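Long-range contacts in substrate-binding protein (PDB 6WPN), which probably binds a sugar or oligosaccharide as the periplasmic solute-binding component of a transport system in a marine cyanobacterium: residues Arg211-Phe216 / Tyr423-Trp428; Val189-Ala194 / Gly387-Gln392. All blocks are in the same frame, centred on the assembly; numbering follows the deposited sequence.

Contacts 1 and 2 illustrate how consecutive C-terminal helices can each hold a loop from much earlier in the chain. Contact 2 places residues 189-194, just before helix 195-202, against the start of helix 388-403; contact 1 places residues 211-216, beyond that same helix, against the end of helix 409-427. Their centres are about 15 Å apart, and contact 2 lies closer to the centre of the chain (12 Å against 24 Å). The two also touch directly: F216 CE2 of contact 1 meets L391 CD1 of contact 2 at 3.9 Å, and the ring of Y423 packs by R390.

Contact 1. Residues Arg211-Phe216 / Tyr423-Trp428; sequences RQRAAF and YASARW
Q212 lays the aliphatic part of its side chain over one face of the W428 indole. Its CG sits 4.2 Å from the centroid of the six-membered ring, only 16° off the ring normal, a CH-pi contact, while Q212 CB packs 3.6 Å from W428 CE3. The chain bends at chi2, and the amide plane stands 83° from that of the indole. The opposite face of the ring is covered by R427 CG, which leaves the indole sandwiched between aliphatic carbons.

The guanidinium of R213 meets the backbone at the end of the helix edge-on: R213 NH1 donates to W428 O at 3.1 Å, with the acceptor almost in the guanidinium plane and a fairly straight N-H...O angle of 156°. S425 OG lies over one face of the same group and R211 CZ over the other, both toward its rim; the hydroxyl itself is hydrogen-bonded to N421 O. Nearby, A424 CB abuts Q212 O at 3.3 Å, and that carbonyl accepts a hydrogen bond from W420 NE1.

The contact thus fastens the loop between helices 195-202 and 219-233 against the C-terminal turns of helix 409-427, where N421 OD1 accepts from A214 N and helix 388-403 borders F216 and Y423.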
ATOM      1  N   ARG A 211      24.580   4.696   1.234  1.00102.73           N
ATOM      2  CA  ARG A 211      25.434   3.815   2.043  1.00101.94           C
ATOM      3  C   ARG A 211      24.533   2.933   2.895  1.00100.27           C
ATOM      4  O   ARG A 211      25.012   2.036   3.597  1.00100.87           O
ATOM      5  CB  ARG A 211      26.420   4.554   2.957  1.00103.20           C
ATOM      6  CG  ARG A 211      27.722   4.999   2.302  1.00114.53           C
ATOM      7  CD  ARG A 211      28.747   5.389   3.360  1.00123.34           C
ATOM      8  NE  ARG A 211      29.551   4.264   3.831  1.00124.65           N
ATOM      9  CZ  ARG A 211      29.944   4.108   5.092  1.00124.70           C
ATOM     10  NH1 ARG A 211      30.677   3.057   5.437  1.00121.64           N
ATOM     11  NH2 ARG A 211      29.592   4.996   6.013  1.00129.11           N
ATOM     12  N   GLN A 212      23.226   3.209   2.848  1.00 95.89           N
ATOM     13  CA  GLN A 212      22.211   2.428   3.557  1.00 96.61           C
ATOM     14  C   GLN A 212      22.368   2.528   5.072  1.00 89.44           C
ATOM     15  O   GLN A 212      21.943   1.636   5.811  1.00 82.98           O
ATOM     16  CB  GLN A 212      22.233   0.967   3.104  1.00102.08           C
ATOM     17  CG  GLN A 212      21.983   0.816   1.622  1.00104.81           C
ATOM     18  CD  GLN A 212      20.581   1.212   1.242  1.00104.71           C
ATOM     19  OE1 GLN A 212      20.284   2.383   0.999  1.00106.31           O
ATOM     20  NE2 GLN A 212      19.706   0.236   1.189  1.00103.99           N
ATOM     21  N   ARG A 213      22.955   3.618   5.547  1.00 87.61           N
ATOM     22  CA  ARG A 213      23.114   3.843   6.974  1.00 79.00           C
ATOM     23  C   ARG A 213      21.884   4.566   7.527  1.00 80.97           C
ATOM     24  O   ARG A 213      21.135   5.218   6.795  1.00 77.17           O
ATOM     25  CB  ARG A 213      24.373   4.672   7.237  1.00 74.96           C
ATOM     26  CG  ARG A 213      25.698   3.931   7.036  1.00 87.14           C
ATOM     27  CD  ARG A 213      25.818   2.658   7.860  1.00 86.54           C
ATOM     28  NE  ARG A 213      27.216   2.250   8.009  1.00 88.37           N
ATOM     29  CZ  ARG A 213      27.799   1.276   7.315  1.00 97.58           C
ATOM     30  NH1 ARG A 213      27.107   0.591   6.415  1.00 97.99           N
ATOM     31  NH2 ARG A 213      29.079   0.984   7.525  1.00 92.00           N
ATOM     32  N   ALA A 214      21.682   4.438   8.839  1.00 83.95           N
ATOM     33  CA  ALA A 214      20.538   5.075   9.485  1.00 79.45           C
ATOM     34  C   ALA A 214      20.628   6.591   9.356  1.00 73.83           C
ATOM     35  O   ALA A 214      21.645   7.196   9.703  1.00 71.97           O
ATOM     36  CB  ALA A 214      20.465   4.672  10.958  1.00 78.13           C
ATOM     37  N   ALA A 215      19.557   7.208   8.860  1.00 66.53           N
ATOM     38  CA  ALA A 215      19.520   8.655   8.687  1.00 64.14           C
ATOM     39  C   ALA A 215      18.402   9.333   9.471  1.00 68.06           C
ATOM     40  O   ALA A 215      18.216  10.547   9.326  1.00 66.23           O
ATOM     41  CB  ALA A 215      19.391   9.003   7.201  1.00 65.71           C
ATOM     42  N   PHE A 216      17.664   8.598  10.305  1.00 62.09           N
ATOM     43  CA  PHE A 216      16.477   9.143  10.952  1.00 59.07           C
ATOM     44  C   PHE A 216      16.744   9.719  12.336  1.00 60.05           C
ATOM     45  O   PHE A 216      15.811  10.229  12.964  1.00 67.54           O
ATOM     46  CB  PHE A 216      15.382   8.074  11.057  1.00 51.57           C
ATOM     47  CG  PHE A 216      15.838   6.802  11.707  1.00 53.84           C
ATOM     48  CD1 PHE A 216      15.833   6.673  13.087  1.00 59.17           C
ATOM     49  CD2 PHE A 216      16.256   5.728  10.941  1.00 52.09           C
ATOM     50  CE1 PHE A 216      16.253   5.503  13.689  1.00 61.27           C
ATOM     51  CE2 PHE A 216      16.672   4.554  11.537  1.00 56.63           C
ATOM     52  CZ  PHE A 216      16.670   4.442  12.914  1.00 55.85           C
ATOM     53  N   TYR A 423      22.877  -3.950  11.484  1.00 83.26           N
ATOM     54  CA  TYR A 423      22.460  -4.726  10.320  1.00 80.24           C
ATOM     55  C   TYR A 423      23.105  -4.199   9.041  1.00 84.67           C
ATOM     56  O   TYR A 423      23.557  -4.982   8.198  1.00 76.55           O
ATOM     57  CB  TYR A 423      20.929  -4.698  10.230  1.00 69.35           C
ATOM     58  CG  TYR A 423      20.295  -5.379   9.032  1.00 73.82           C
ATOM     59  CD1 TYR A 423      19.924  -4.653   7.907  1.00 76.65           C
ATOM     60  CD2 TYR A 423      20.033  -6.744   9.044  1.00 79.92           C
ATOM     61  CE1 TYR A 423      19.328  -5.272   6.818  1.00 80.35           C
ATOM     62  CE2 TYR A 423      19.436  -7.371   7.962  1.00 78.86           C
ATOM     63  CZ  TYR A 423      19.085  -6.631   6.852  1.00 82.56           C
ATOM     64  OH  TYR A 423      18.493  -7.252   5.775  1.00 84.20           O
ATOM     65  N   ALA A 424      23.171  -2.872   8.890  1.00 89.43           N
ATOM     66  CA  ALA A 424      23.630  -2.280   7.637  1.00 89.73           C
ATOM     67  C   ALA A 424      25.135  -2.419   7.440  1.00 78.22           C
ATOM     68  O   ALA A 424      25.600  -2.484   6.297  1.00 76.01           O
ATOM     69  CB  ALA A 424      23.231  -0.806   7.579  1.00 96.66           C
ATOM     70  N   SER A 425      25.912  -2.456   8.522  1.00 70.62           N
ATOM     71  CA  SER A 425      27.347  -2.660   8.363  1.00 78.60           C
ATOM     72  C   SER A 425      27.664  -4.090   7.952  1.00 77.53           C
ATOM     73  O   SER A 425      28.674  -4.332   7.285  1.00 87.63           O
ATOM     74  CB  SER A 425      28.085  -2.304   9.655  1.00 85.24           C
ATOM     75  OG  SER A 425      27.883  -0.946  10.005  1.00 89.40           O
ATOM     76  N   ALA A 426      26.807  -5.043   8.313  1.00 78.16           N
ATOM     77  CA  ALA A 426      27.050  -6.430   7.935  1.00 83.33           C
ATOM     78  C   ALA A 426      26.622  -6.709   6.499  1.00 86.34           C
ATOM     79  O   ALA A 426      27.288  -7.470   5.787  1.00 94.63           O
ATOM     80  CB  ALA A 426      26.322  -7.367   8.899  1.00 83.20           C
ATOM     81  N   ARG A 427      25.526  -6.095   6.053  1.00 88.32           N
ATOM     82  CA  ARG A 427      25.010  -6.354   4.713  1.00 87.66           C
ATOM     83  C   ARG A 427      25.715  -5.496   3.665  1.00 93.45           C
ATOM     84  O   ARG A 427      26.006  -5.974   2.562  1.00 90.40           O
ATOM     85  CB  ARG A 427      23.493  -6.135   4.698  1.00 77.60           C
ATOM     86  CG  ARG A 427      22.787  -6.553   3.414  1.00 71.99           C
ATOM     87  CD  ARG A 427      21.306  -6.827   3.673  1.00 59.78           C
ATOM     88  NE  ARG A 427      20.539  -6.947   2.435  1.00 68.72           N
ATOM     89  CZ  ARG A 427      19.224  -7.152   2.379  1.00 81.78           C
ATOM     90  NH1 ARG A 427      18.514  -7.271   3.494  1.00 80.34           N
ATOM     91  NH2 ARG A 427      18.616  -7.243   1.204  1.00 84.17           N
ATOM     92  N   TRP A 428      25.992  -4.231   3.985  1.00 93.91           N
ATOM     93  CA  TRP A 428      26.681  -3.306   3.083  1.00 85.55           C
ATOM     94  C   TRP A 428      27.858  -2.676   3.818  1.00 98.61           C
ATOM     95  O   TRP A 428      27.763  -1.545   4.316  1.00 97.08           O
ATOM     96  CB  TRP A 428      25.729  -2.235   2.548  1.00 80.60           C
ATOM     97  CG  TRP A 428      24.482  -2.787   1.925  1.00 73.85           C
ATOM     98  CD1 TRP A 428      24.349  -3.273   0.658  1.00 72.74           C
ATOM     99  CD2 TRP A 428      23.193  -2.905   2.539  1.00 70.38           C
ATOM    100  NE1 TRP A 428      23.057  -3.688   0.444  1.00 76.77           N
ATOM    101  CE2 TRP A 428      22.327  -3.473   1.583  1.00 73.36           C
ATOM    102  CE3 TRP A 428      22.686  -2.585   3.803  1.00 63.37           C
ATOM    103  CZ2 TRP A 428      20.982  -3.728   1.849  1.00 72.97           C
ATOM    104  CZ3 TRP A 428      21.353  -2.841   4.067  1.00 66.14           C
ATOM    105  CH2 TRP A 428      20.515  -3.406   3.094  1.00 68.45           C
TER

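Contact 2. Residues Val189-Ala194 / Gly387-Gln392; sequences VPDDSA and GVKRLQ
Q392 reaches from its helix across the bend of residues 189-194, its CG and CD lying beside P190 O and its amide entering the turn. With CG anti to the backbone N (chi1 171°) and the chain extended beyond it, NE2 is carried to P190 O in a hydrogen bond, but the modelled Q392 NE2 to P190 O distance of 2.3 Å is too short, so the details of the bond are doubtful. Q392 OE1, the other end of the amide, rests against A194 CB at 3.5 Å, and the loop therefore borders both ends of the group.

D191 also lies near the amide, its carboxylate plane turned 68° from it and D191 OD1 3.9 Å from Q392 NE2. The same oxygen lies 3.9 Å from K389 CD, touching the aliphatic chain of the lysine. The ammonium is further off, 6.3 Å from K389 NZ to D191 OD1, so any attraction between the charges is probably weak.

A194 occupies the N-cap position of helix 195-202, so the contact joins the entry to that helix to the first turns of helix 388-403. Further along the latter, Y396 OH bonds S193 O and T397 packs on P190, while P93 of helix 92-99 touches K389.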
ATOM      1  N   VAL A 189       2.625  -2.902  14.662  1.00 49.55           N
ATOM      2  CA  VAL A 189       3.023  -4.305  14.573  1.00 50.85           C
ATOM      3  C   VAL A 189       4.091  -4.376  13.488  1.00 58.95           C
ATOM      4  O   VAL A 189       3.815  -4.011  12.335  1.00 57.45           O
ATOM      5  CB  VAL A 189       1.822  -5.217  14.281  1.00 44.53           C
ATOM      6  CG1 VAL A 189       2.286  -6.627  13.938  1.00 39.08           C
ATOM      7  CG2 VAL A 189       0.888  -5.243  15.479  1.00 36.77           C
ATOM      8  N   PRO A 190       5.306  -4.840  13.811  1.00 66.79           N
ATOM      9  CA  PRO A 190       6.457  -4.624  12.908  1.00 70.01           C
ATOM     10  C   PRO A 190       6.233  -4.915  11.432  1.00 80.58           C
ATOM     11  O   PRO A 190       6.495  -4.042  10.596  1.00 88.73           O
ATOM     12  CB  PRO A 190       7.519  -5.555  13.505  1.00 68.32           C
ATOM     13  CG  PRO A 190       7.210  -5.571  14.960  1.00 74.00           C
ATOM     14  CD  PRO A 190       5.704  -5.492  15.069  1.00 72.36           C
ATOM     15  N   ASP A 191       5.754  -6.103  11.080  1.00 90.82           N
ATOM     16  CA  ASP A 191       5.609  -6.426   9.665  1.00 98.96           C
ATOM     17  C   ASP A 191       4.151  -6.474   9.232  1.00 87.94           C
ATOM     18  O   ASP A 191       3.719  -7.422   8.568  1.00 83.52           O
ATOM     19  CB  ASP A 191       6.344  -7.717   9.319  1.00122.92           C
ATOM     20  CG  ASP A 191       7.824  -7.475   9.045  1.00140.39           C
ATOM     21  OD1 ASP A 191       8.188  -6.308   8.767  1.00142.07           O
ATOM     22  OD2 ASP A 191       8.618  -8.438   9.093  1.00149.02           O
ATOM     23  N   ASP A 192       3.391  -5.450   9.609  1.00 81.97           N
ATOM     24  CA  ASP A 192       2.020  -5.297   9.147  1.00 81.89           C
ATOM     25  C   ASP A 192       2.003  -4.095   8.213  1.00 73.56           C
ATOM     26  O   ASP A 192       2.910  -3.945   7.389  1.00 82.07           O
ATOM     27  CB  ASP A 192       1.055  -5.119  10.324  1.00 86.06           C
ATOM     28  CG  ASP A 192      -0.365  -5.563   9.996  1.00 94.15           C
ATOM     29  OD1 ASP A 192      -1.082  -4.829   9.277  1.00 84.96           O
ATOM     30  OD2 ASP A 192      -0.761  -6.659  10.455  1.00101.73           O
ATOM     31  N   SER A 193       0.994  -3.241   8.321  1.00 68.61           N
ATOM     32  CA  SER A 193       0.908  -2.093   7.429  1.00 62.56           C
ATOM     33  C   SER A 193       2.130  -1.195   7.580  1.00 68.40           C
ATOM     34  O   SER A 193       2.732  -1.097   8.652  1.00 75.65           O
ATOM     35  CB  SER A 193      -0.356  -1.288   7.718  1.00 59.33           C
ATOM     36  OG  SER A 193      -0.328  -0.043   7.041  1.00 65.18           O
ATOM     37  N   ALA A 194       2.504  -0.546   6.482  1.00 62.29           N
ATOM     38  CA  ALA A 194       3.617   0.391   6.469  1.00 51.05           C
ATOM     39  C   ALA A 194       3.154   1.829   6.646  1.00 50.07           C
ATOM     40  O   ALA A 194       3.950   2.754   6.451  1.00 56.54           O
ATOM     41  CB  ALA A 194       4.415   0.250   5.170  1.00 53.57           C
ATOM     42  N   GLY A 387      16.045  -4.217   2.037  1.00 71.04           N
ATOM     43  CA  GLY A 387      16.028  -4.276   3.487  1.00 64.93           C
ATOM     44  C   GLY A 387      15.157  -3.267   4.203  1.00 65.79           C
ATOM     45  O   GLY A 387      15.424  -2.963   5.372  1.00 52.43           O
ATOM     46  N   VAL A 388      14.128  -2.727   3.543  1.00 67.02           N
ATOM     47  CA  VAL A 388      13.286  -1.719   4.183  1.00 68.92           C
ATOM     48  C   VAL A 388      12.353  -2.352   5.208  1.00 69.05           C
ATOM     49  O   VAL A 388      11.926  -1.687   6.159  1.00 69.84           O
ATOM     50  CB  VAL A 388      12.497  -0.924   3.124  1.00 67.43           C
ATOM     51  CG1 VAL A 388      11.358  -1.754   2.570  1.00 56.75           C
ATOM     52  CG2 VAL A 388      11.975   0.378   3.714  1.00 77.38           C
ATOM     53  N   LYS A 389      12.021  -3.632   5.044  1.00 63.98           N
ATOM     54  CA  LYS A 389      11.185  -4.298   6.034  1.00 68.35           C
ATOM     55  C   LYS A 389      11.963  -4.640   7.297  1.00 70.54           C
ATOM     56  O   LYS A 389      11.384  -4.650   8.389  1.00 76.95           O
ATOM     57  CB  LYS A 389      10.542  -5.545   5.429  1.00 72.93           C
ATOM     58  CG  LYS A 389       9.378  -5.221   4.495  1.00 78.99           C
ATOM     59  CD  LYS A 389       8.241  -4.534   5.252  1.00 82.72           C
ATOM     60  CE  LYS A 389       7.124  -4.077   4.325  1.00 74.06           C
ATOM     61  NZ  LYS A 389       7.561  -2.979   3.416  1.00 75.34           N
ATOM     62  N   ARG A 390      13.263  -4.915   7.173  1.00 67.17           N
ATOM     63  CA  ARG A 390      14.103  -5.021   8.361  1.00 71.98           C
ATOM     64  C   ARG A 390      14.118  -3.698   9.116  1.00 60.10           C
ATOM     65  O   ARG A 390      14.008  -3.668  10.347  1.00 60.54           O
ATOM     66  CB  ARG A 390      15.528  -5.396   7.954  1.00 76.45           C
ATOM     67  CG  ARG A 390      16.517  -5.524   9.104  1.00 81.65           C
ATOM     68  CD  ARG A 390      16.278  -6.784   9.914  1.00 94.36           C
ATOM     69  NE  ARG A 390      16.488  -7.959   9.067  1.00108.79           N
ATOM     70  CZ  ARG A 390      16.365  -9.218   9.471  1.00115.33           C
ATOM     71  NH1 ARG A 390      16.032  -9.485  10.727  1.00120.67           N
ATOM     72  NH2 ARG A 390      16.584 -10.211   8.617  1.00111.23           N
ATOM     73  N   LEU A 391      14.245  -2.591   8.380  1.00 50.62           N
ATOM     74  CA  LEU A 391      14.224  -1.264   8.984  1.00 45.55           C
ATOM     75  C   LEU A 391      12.875  -0.970   9.630  1.00 44.01           C
ATOM     76  O   LEU A 391      12.816  -0.452  10.750  1.00 47.57           O
ATOM     77  CB  LEU A 391      14.551  -0.217   7.921  1.00 54.18           C
ATOM     78  CG  LEU A 391      14.485   1.251   8.335  1.00 58.44           C
ATOM     79  CD1 LEU A 391      15.614   1.564   9.302  1.00 49.33           C
ATOM     80  CD2 LEU A 391      14.536   2.163   7.116  1.00 51.03           C
ATOM     81  N   GLN A 392      11.781  -1.293   8.938  1.00 44.84           N
ATOM     82  CA  GLN A 392      10.456  -1.087   9.513  1.00 47.01           C
ATOM     83  C   GLN A 392      10.298  -1.849  10.821  1.00 53.49           C
ATOM     84  O   GLN A 392       9.765  -1.314  11.801  1.00 58.18           O
ATOM     85  CB  GLN A 392       9.379  -1.522   8.523  1.00 50.74           C
ATOM     86  CG  GLN A 392       7.984  -1.543   9.125  1.00 52.21           C
ATOM     87  CD  GLN A 392       6.935  -2.026   8.143  1.00 58.88           C
ATOM     88  OE1 GLN A 392       6.824  -1.511   7.034  1.00 61.00           O
ATOM     89  NE2 GLN A 392       6.163  -3.024   8.549  1.00 51.52           N
TER